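Iron-chelator utilization protein (Thermobifida fusca TM51, PDB 4YHB) binds FAD and is probably a flavin-dependent oxidoreductase that helps release iron from ferric siderophores. Local coordinates at residues 141-155 against 162-174. Residues are numbered along the deposited sequence; the frame is centred on the assembly and turned at random.
Sequences DHYVLLADETALPAA and LPRDASVTAFFEV. With FAD (flavin-adenine dinucleotide), chain C.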
loop_
_atom_site.group_PDB
_atom_site.type_symbol
_atom_site.label_atom_id
_atom_site.label_comp_id
_atom_site.label_asym_id
_atom_site.label_seq_id
_atom_site.Cartn_x
_atom_site.Cartn_y
_atom_site.Cartn_z
ATOM N N ASP A 141 -8.350 20.109 -4.219
ATOM C CA ASP A 141 -8.046 20.618 -5.551
ATOM C C ASP A 141 -6.721 20.072 -6.045
ATOM O O ASP A 141 -6.544 19.802 -7.232
ATOM C CB ASP A 141 -8.004 22.146 -5.548
ATOM C CG ASP A 141 -9.370 22.762 -5.328
ATOM O OD1 ASP A 141 -10.317 22.385 -6.048
ATOM O OD2 ASP A 141 -9.497 23.597 -4.412
ATOM N N HIS A 142 -5.779 19.926 -5.125
ATOM C CA HIS A 142 -4.436 19.529 -5.494
ATOM C C HIS A 142 -3.911 18.506 -4.500
ATOM O O HIS A 142 -3.860 18.754 -3.293
ATOM C CB HIS A 142 -3.529 20.753 -5.554
ATOM C CG HIS A 142 -2.200 20.503 -6.194
ATOM N ND1 HIS A 142 -1.691 21.320 -7.180
ATOM C CD2 HIS A 142 -1.257 19.559 -5.966
ATOM C CE1 HIS A 142 -0.499 20.880 -7.544
ATOM N NE2 HIS A 142 -0.210 19.814 -6.820
ATOM N N TYR A 143 -3.532 17.347 -5.019
ATOM C CA TYR A 143 -3.030 16.260 -4.195
ATOM C C TYR A 143 -1.523 16.144 -4.340
ATOM O O TYR A 143 -1.008 16.065 -5.449
ATOM C CB TYR A 143 -3.705 14.938 -4.583
ATOM C CG TYR A 143 -5.202 14.927 -4.393
ATOM C CD1 TYR A 143 -5.770 14.369 -3.251
ATOM C CD2 TYR A 143 -6.050 15.477 -5.344
ATOM C CE1 TYR A 143 -7.139 14.356 -3.069
ATOM C CE2 TYR A 143 -7.423 15.475 -5.166
ATOM C CZ TYR A 143 -7.960 14.910 -4.027
ATOM O OH TYR A 143 -9.323 14.901 -3.845
ATOM N N VAL A 144 -0.821 16.153 -3.215
ATOM C CA VAL A 144 0.613 15.929 -3.204
ATOM C C VAL A 144 0.897 14.542 -2.631
ATOM O O VAL A 144 0.578 14.270 -1.474
ATOM C CB VAL A 144 1.348 16.987 -2.378
ATOM C CG1 VAL A 144 2.846 16.701 -2.367
ATOM C CG2 VAL A 144 1.065 18.391 -2.930
ATOM N N LEU A 145 1.473 13.661 -3.441
ATOM C CA LEU A 145 1.688 12.272 -3.022
ATOM C C LEU A 145 3.166 11.895 -2.993
ATOM O O LEU A 145 3.896 12.126 -3.959
ATOM C CB LEU A 145 0.937 11.331 -3.957
ATOM C CG LEU A 145 -0.543 11.643 -4.163
ATOM C CD1 LEU A 145 -1.026 10.968 -5.413
ATOM C CD2 LEU A 145 -1.349 11.158 -2.976
ATOM N N LEU A 146 3.602 11.329 -1.876
ATOM C CA LEU A 146 4.967 10.842 -1.721
ATOM C C LEU A 146 4.912 9.365 -1.339
ATOM O O LEU A 146 4.100 8.955 -0.494
ATOM C CB LEU A 146 5.722 11.656 -0.666
ATOM C CG LEU A 146 5.732 13.173 -0.895
ATOM C CD1 LEU A 146 4.807 13.863 0.084
ATOM C CD2 LEU A 146 7.137 13.727 -0.776
ATOM N N ALA A 147 5.740 8.547 -1.980
ATOM C CA ALA A 147 5.685 7.114 -1.726
ATOM C C ALA A 147 6.968 6.435 -2.165
ATOM O O ALA A 147 7.499 6.749 -3.226
ATOM C CB ALA A 147 4.483 6.481 -2.453
ATOM N N ASP A 148 7.472 5.514 -1.347
ATOM C CA ASP A 148 8.480 4.578 -1.841
ATOM C C ASP A 148 7.713 3.367 -2.381
ATOM O O ASP A 148 6.483 3.420 -2.457
ATOM C CB ASP A 148 9.514 4.233 -0.746
ATOM C CG ASP A 148 8.992 3.267 0.336
ATOM O OD1 ASP A 148 7.796 2.884 0.373
ATOM O OD2 ASP A 148 9.831 2.887 1.180
ATOM N N GLU A 149 8.391 2.281 -2.752
ATOM C CA GLU A 149 7.696 1.219 -3.490
ATOM C C GLU A 149 6.600 0.490 -2.678
ATOM O O GLU A 149 5.667 -0.057 -3.261
ATOM C CB GLU A 149 8.703 0.196 -4.045
ATOM C CG GLU A 149 9.699 -0.357 -3.018
ATOM C CD GLU A 149 11.030 0.405 -3.016
ATOM O OE1 GLU A 149 11.006 1.649 -3.004
ATOM O OE2 GLU A 149 12.101 -0.249 -3.033
ATOM N N THR A 150 6.689 0.490 -1.354
ATOM C CA THR A 150 5.661 -0.192 -0.545
ATOM C C THR A 150 4.345 0.568 -0.533
ATOM O O THR A 150 3.273 -0.024 -0.347
ATOM C CB THR A 150 6.087 -0.386 0.923
ATOM O OG1 THR A 150 6.278 0.893 1.551
ATOM C CG2 THR A 150 7.362 -1.208 1.019
ATOM N N ALA A 151 4.438 1.882 -0.731
ATOM C CA ALA A 151 3.281 2.752 -0.713
ATOM C C ALA A 151 2.850 3.177 -2.111
ATOM O O ALA A 151 1.819 3.821 -2.272
ATOM C CB ALA A 151 3.563 3.965 0.147
ATOM N N LEU A 152 3.612 2.780 -3.125
ATOM C CA LEU A 152 3.256 3.094 -4.509
ATOM C C LEU A 152 1.908 2.496 -4.940
ATOM O O LEU A 152 1.157 3.159 -5.664
ATOM C CB LEU A 152 4.376 2.640 -5.467
ATOM C CG LEU A 152 4.151 2.834 -6.973
ATOM C CD1 LEU A 152 3.759 4.281 -7.299
ATOM C CD2 LEU A 152 5.390 2.420 -7.779
ATOM N N PRO A 153 1.584 1.258 -4.507
ATOM C CA PRO A 153 0.260 0.745 -4.907
ATOM C C PRO A 153 -0.910 1.629 -4.488
ATOM O O PRO A 153 -1.806 1.886 -5.307
ATOM C CB PRO A 153 0.184 -0.613 -4.198
ATOM C CG PRO A 153 1.630 -1.065 -4.146
ATOM C CD PRO A 153 2.405 0.206 -3.870
ATOM N N ALA A 154 -0.915 2.067 -3.230
ATOM C CA ALA A 154 -1.965 2.946 -2.746
ATOM C C ALA A 154 -1.928 4.286 -3.483
ATOM O O ALA A 154 -2.967 4.773 -3.909
ATOM C CB ALA A 154 -1.836 3.159 -1.238
ATOM N N ALA A 155 -0.741 4.878 -3.624
ATOM C CA ALA A 155 -0.611 6.159 -4.332
ATOM C C ALA A 155 -1.084 6.064 -5.784
ATOM O O ALA A 155 -1.792 6.952 -6.273
ATOM C CB ALA A 155 0.841 6.666 -4.281
ATOM N N LEU A 162 -8.625 9.561 -9.351
ATOM C CA LEU A 162 -8.892 10.996 -9.299
ATOM C C LEU A 162 -9.674 11.474 -10.524
ATOM O O LEU A 162 -9.455 10.984 -11.634
ATOM C CB LEU A 162 -7.579 11.780 -9.187
ATOM C CG LEU A 162 -6.861 11.721 -7.839
ATOM C CD1 LEU A 162 -5.532 12.441 -7.903
ATOM C CD2 LEU A 162 -7.732 12.310 -6.733
ATOM N N PRO A 163 -10.583 12.445 -10.324
ATOM C CA PRO A 163 -11.291 13.078 -11.442
ATOM C C PRO A 163 -10.310 13.783 -12.378
ATOM O O PRO A 163 -9.238 14.189 -11.929
ATOM C CB PRO A 163 -12.218 14.086 -10.752
ATOM C CG PRO A 163 -11.590 14.338 -9.421
ATOM C CD PRO A 163 -10.956 13.037 -9.028
ATOM N N ARG A 164 -10.667 13.926 -13.651
ATOM C CA ARG A 164 -9.765 14.526 -14.634
ATOM C C ARG A 164 -9.392 15.970 -14.283
ATOM O O ARG A 164 -8.350 16.465 -14.702
ATOM C CB ARG A 164 -10.396 14.475 -16.026
ATOM N N ASP A 165 -10.235 16.630 -13.496
ATOM C CA ASP A 165 -10.005 18.019 -13.097
ATOM C C ASP A 165 -8.851 18.175 -12.106
ATOM O O ASP A 165 -8.237 19.235 -12.026
ATOM C CB ASP A 165 -11.295 18.614 -12.504
ATOM C CG ASP A 165 -11.644 18.048 -11.113
ATOM O OD1 ASP A 165 -10.818 18.106 -10.174
ATOM O OD2 ASP A 165 -12.766 17.521 -10.952
ATOM N N ALA A 166 -8.593 17.123 -11.330
ATOM C CA ALA A 166 -7.662 17.193 -10.206
ATOM C C ALA A 166 -6.241 17.527 -10.630
ATOM O O ALA A 166 -5.799 17.139 -11.704
ATOM C CB ALA A 166 -7.676 15.877 -9.433
ATOM N N SER A 167 -5.539 18.264 -9.774
ATOM C CA SER A 167 -4.113 18.477 -9.924
ATOM C C SER A 167 -3.363 17.496 -9.049
ATOM O O SER A 167 -3.776 17.212 -7.912
ATOM C CB SER A 167 -3.716 19.909 -9.547
ATOM O OG SER A 167 -4.281 20.845 -10.438
ATOM N N VAL A 168 -2.250 16.993 -9.570
ATOM C CA VAL A 168 -1.434 16.023 -8.855
ATOM C C VAL A 168 0.030 16.400 -8.911
ATOM O O VAL A 168 0.557 16.729 -9.974
ATOM C CB VAL A 168 -1.575 14.604 -9.439
ATOM C CG1 VAL A 168 -0.790 13.608 -8.596
ATOM C CG2 VAL A 168 -3.017 14.200 -9.528
ATOM N N THR A 169 0.685 16.363 -7.760
ATOM C CA THR A 169 2.136 16.426 -7.713
ATOM C C THR A 169 2.605 15.193 -6.959
ATOM O O THR A 169 2.268 15.016 -5.787
ATOM C CB THR A 169 2.650 17.707 -7.025
ATOM O OG1 THR A 169 2.321 18.847 -7.828
ATOM C CG2 THR A 169 4.154 17.655 -6.855
ATOM N N ALA A 170 3.357 14.328 -7.627
ATOM C CA ALA A 170 3.762 13.065 -7.013
ATOM C C ALA A 170 5.265 12.842 -7.096
ATOM O O ALA A 170 5.907 13.164 -8.098
ATOM C CB ALA A 170 3.015 11.891 -7.664
ATOM N N PHE A 171 5.817 12.306 -6.016
ATOM C CA PHE A 171 7.213 11.917 -5.951
ATOM C C PHE A 171 7.282 10.454 -5.514
ATOM O O PHE A 171 6.908 10.115 -4.407
ATOM C CB PHE A 171 7.981 12.813 -4.986
ATOM C CG PHE A 171 8.031 14.250 -5.415
ATOM C CD1 PHE A 171 8.922 14.662 -6.397
ATOM C CD2 PHE A 171 7.182 15.183 -4.853
ATOM C CE1 PHE A 171 8.974 15.990 -6.806
ATOM C CE2 PHE A 171 7.229 16.519 -5.257
ATOM C CZ PHE A 171 8.120 16.917 -6.237
ATOM N N PHE A 172 7.736 9.590 -6.409
ATOM C CA PHE A 172 7.805 8.163 -6.125
ATOM C C PHE A 172 9.261 7.708 -6.104
ATOM O O PHE A 172 9.962 7.811 -7.116
ATOM C CB PHE A 172 7.015 7.385 -7.175
ATOM C CG PHE A 172 5.548 7.695 -7.184
ATOM C CD1 PHE A 172 4.870 7.933 -5.997
ATOM C CD2 PHE A 172 4.842 7.745 -8.379
ATOM C CE1 PHE A 172 3.501 8.215 -5.997
ATOM C CE2 PHE A 172 3.470 8.024 -8.388
ATOM C CZ PHE A 172 2.805 8.255 -7.195
ATOM N N GLU A 173 9.721 7.238 -4.951
ATOM C CA GLU A 173 11.066 6.699 -4.819
ATOM C C GLU A 173 11.083 5.228 -5.204
ATOM O O GLU A 173 10.346 4.427 -4.629
ATOM C CB GLU A 173 11.568 6.864 -3.392
ATOM C CG GLU A 173 12.925 6.232 -3.113
ATOM C CD GLU A 173 13.135 6.025 -1.627
ATOM O OE1 GLU A 173 12.633 6.870 -0.852
ATOM O OE2 GLU A 173 13.768 5.019 -1.228
ATOM N N VAL A 174 11.910 4.878 -6.178
ATOM C CA VAL A 174 12.029 3.489 -6.624
ATOM C C VAL A 174 13.512 3.176 -6.789
ATOM O O VAL A 174 14.351 4.081 -6.694
ATOM C CB VAL A 174 11.268 3.231 -7.957
ATOM C CG1 VAL A 174 9.755 3.360 -7.756
ATOM C CG2 VAL A 174 11.765 4.194 -9.063
HETATM P PA FAD C . 9.206 -8.625 7.058
HETATM O O1A FAD C . 9.288 -9.989 7.757
HETATM O O2A FAD C . 8.047 -7.736 7.649
HETATM O O5B FAD C . 10.560 -7.819 7.392
HETATM C C5B FAD C . 11.786 -8.454 7.340
HETATM C C4B FAD C . 12.887 -7.418 7.039
HETATM O O4B FAD C . 12.785 -6.906 5.738
HETATM C C3B FAD C . 12.854 -6.264 7.949
HETATM O O3B FAD C . 14.180 -5.940 8.216
HETATM C C2B FAD C . 12.226 -5.233 7.193
HETATM O O2B FAD C . 12.682 -3.921 7.503
HETATM C C1B FAD C . 12.621 -5.528 5.807
HETATM N N9A FAD C . 11.658 -5.134 4.788
HETATM C C8A FAD C . 10.313 -5.236 4.857
HETATM N N7A FAD C . 9.788 -4.785 3.709
HETATM C C5A FAD C . 10.808 -4.435 2.892
HETATM C C6A FAD C . 10.885 -3.913 1.600
HETATM N N6A FAD C . 9.695 -3.674 0.862
HETATM N N1A FAD C . 12.088 -3.653 1.060
HETATM C C2A FAD C . 13.223 -3.887 1.753
HETATM N N3A FAD C . 13.185 -4.386 2.992
HETATM C C4A FAD C . 11.996 -4.650 3.578
HETATM N N1 FAD C . 4.133 -3.656 0.675
HETATM C C2 FAD C . 4.034 -4.000 -0.610
HETATM O O2 FAD C . 4.981 -4.527 -1.174
HETATM N N3 FAD C . 2.854 -3.754 -1.258
HETATM C C4 FAD C . 1.803 -3.178 -0.636
HETATM O O4 FAD C . 0.773 -2.992 -1.269
HETATM C C4X FAD C . 1.883 -2.799 0.705
HETATM N N5 FAD C . 0.843 -2.199 1.391
HETATM C C5X FAD C . 0.990 -1.878 2.698
HETATM C C6 FAD C . -0.062 -1.279 3.399
HETATM C C7 FAD C . 0.059 -0.979 4.604
HETATM C C7M FAD C . -1.169 -0.324 5.264
HETATM C C8 FAD C . 1.055 -1.158 5.323
HETATM C C8M FAD C . 1.156 -0.763 6.770
HETATM C C9 FAD C . 2.177 -1.736 4.793
HETATM C C9A FAD C . 2.291 -2.194 3.339
HETATM N N10 FAD C . 3.276 -2.756 2.657
HETATM C C10 FAD C . 3.113 -3.068 1.352
HETATM C "C1'" FAD C . 4.565 -3.033 3.329
HETATM C "C2'" FAD C . 4.673 -4.441 3.826
HETATM O "O2'" FAD C . 3.688 -4.678 4.751
HETATM C "C3'" FAD C . 6.102 -4.626 4.449
HETATM O "O3'" FAD C . 7.026 -4.293 3.461
HETATM C "C4'" FAD C . 6.357 -5.964 5.089
HETATM O "O4'" FAD C . 7.382 -5.862 5.984
HETATM C "C5'" FAD C . 6.747 -7.059 4.082
HETATM O "O5'" FAD C . 6.643 -8.358 4.612
HETATM P P FAD C . 7.966 -9.222 4.615
HETATM O O1P FAD C . 7.501 -10.525 5.304
HETATM O O2P FAD C . 8.484 -9.140 3.154
HETATM O O3P FAD C . 9.251 -8.918 5.484
HETATM O O HOH W 1 12.408 3.215 0.850
#
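Strands 142-147 and 167-174 run parallel, their axes 4.7 Å apart at closest and 9° from aligned, from His142 beside Ser167 to Ala147 beside Phe172. Helix 152-161 links them as a beta-alpha-beta crossover. The two strands lie inside the parallel sheet of the NAD-ferredoxin-like domain, between strands 190-195 and 221-226. Seven backbone hydrogen bonds join the segments, from Ser167 N to Asp141 O at one end to Glu173 N to Ala147 O at the other.

The side facing helix 152-161 carries Tyr143, Leu145, Ala147, Val168, Ala170 and Phe172. Leu152 CD1 sits almost squarely over the Phe172 ring, 3.7 Å from its centroid, in a CH-pi contact. Leu152 CG is anti to the backbone N (chi1 177°), which carries the branch back from the first helical turn to the sheet. Ala155 CB meets the same ring obliquely, 3.5 Å from Phe172 CE1. Trp193 of strand 190-195 also meets this ring. Near the start of the strands, Leu162 CD2 lies over one face of the Tyr143 ring, offset toward its rim and 3.5 Å from CE2. Tyr143 OH is hydrogen-bonded to Ala140 N.

The other side holds His142, Val144, Leu146, Ser167, Thr169 and Phe171. Ser167 CB lies over a face of the His142 imidazole. At the ring edge, His142 NE2 shares a 2.9 Å hydrogen bond with Thr169 OG1.

Past the strand end, the chain turns toward FAD, and Thr150 and Pro153 line its pocket. Arg196 makes salt bridges with both Glu149 and Glu173, which probably eases the closeness of these acids. Asp148 OD1 accepts from Thr150 N, above the carboxylate plane, in an Asx turn. Thr150 OG1 uses the syn lone pair of Asp148 OD1, 2.8 Å away. A water donates to both Asp148 OD2 and Glu173 OE2.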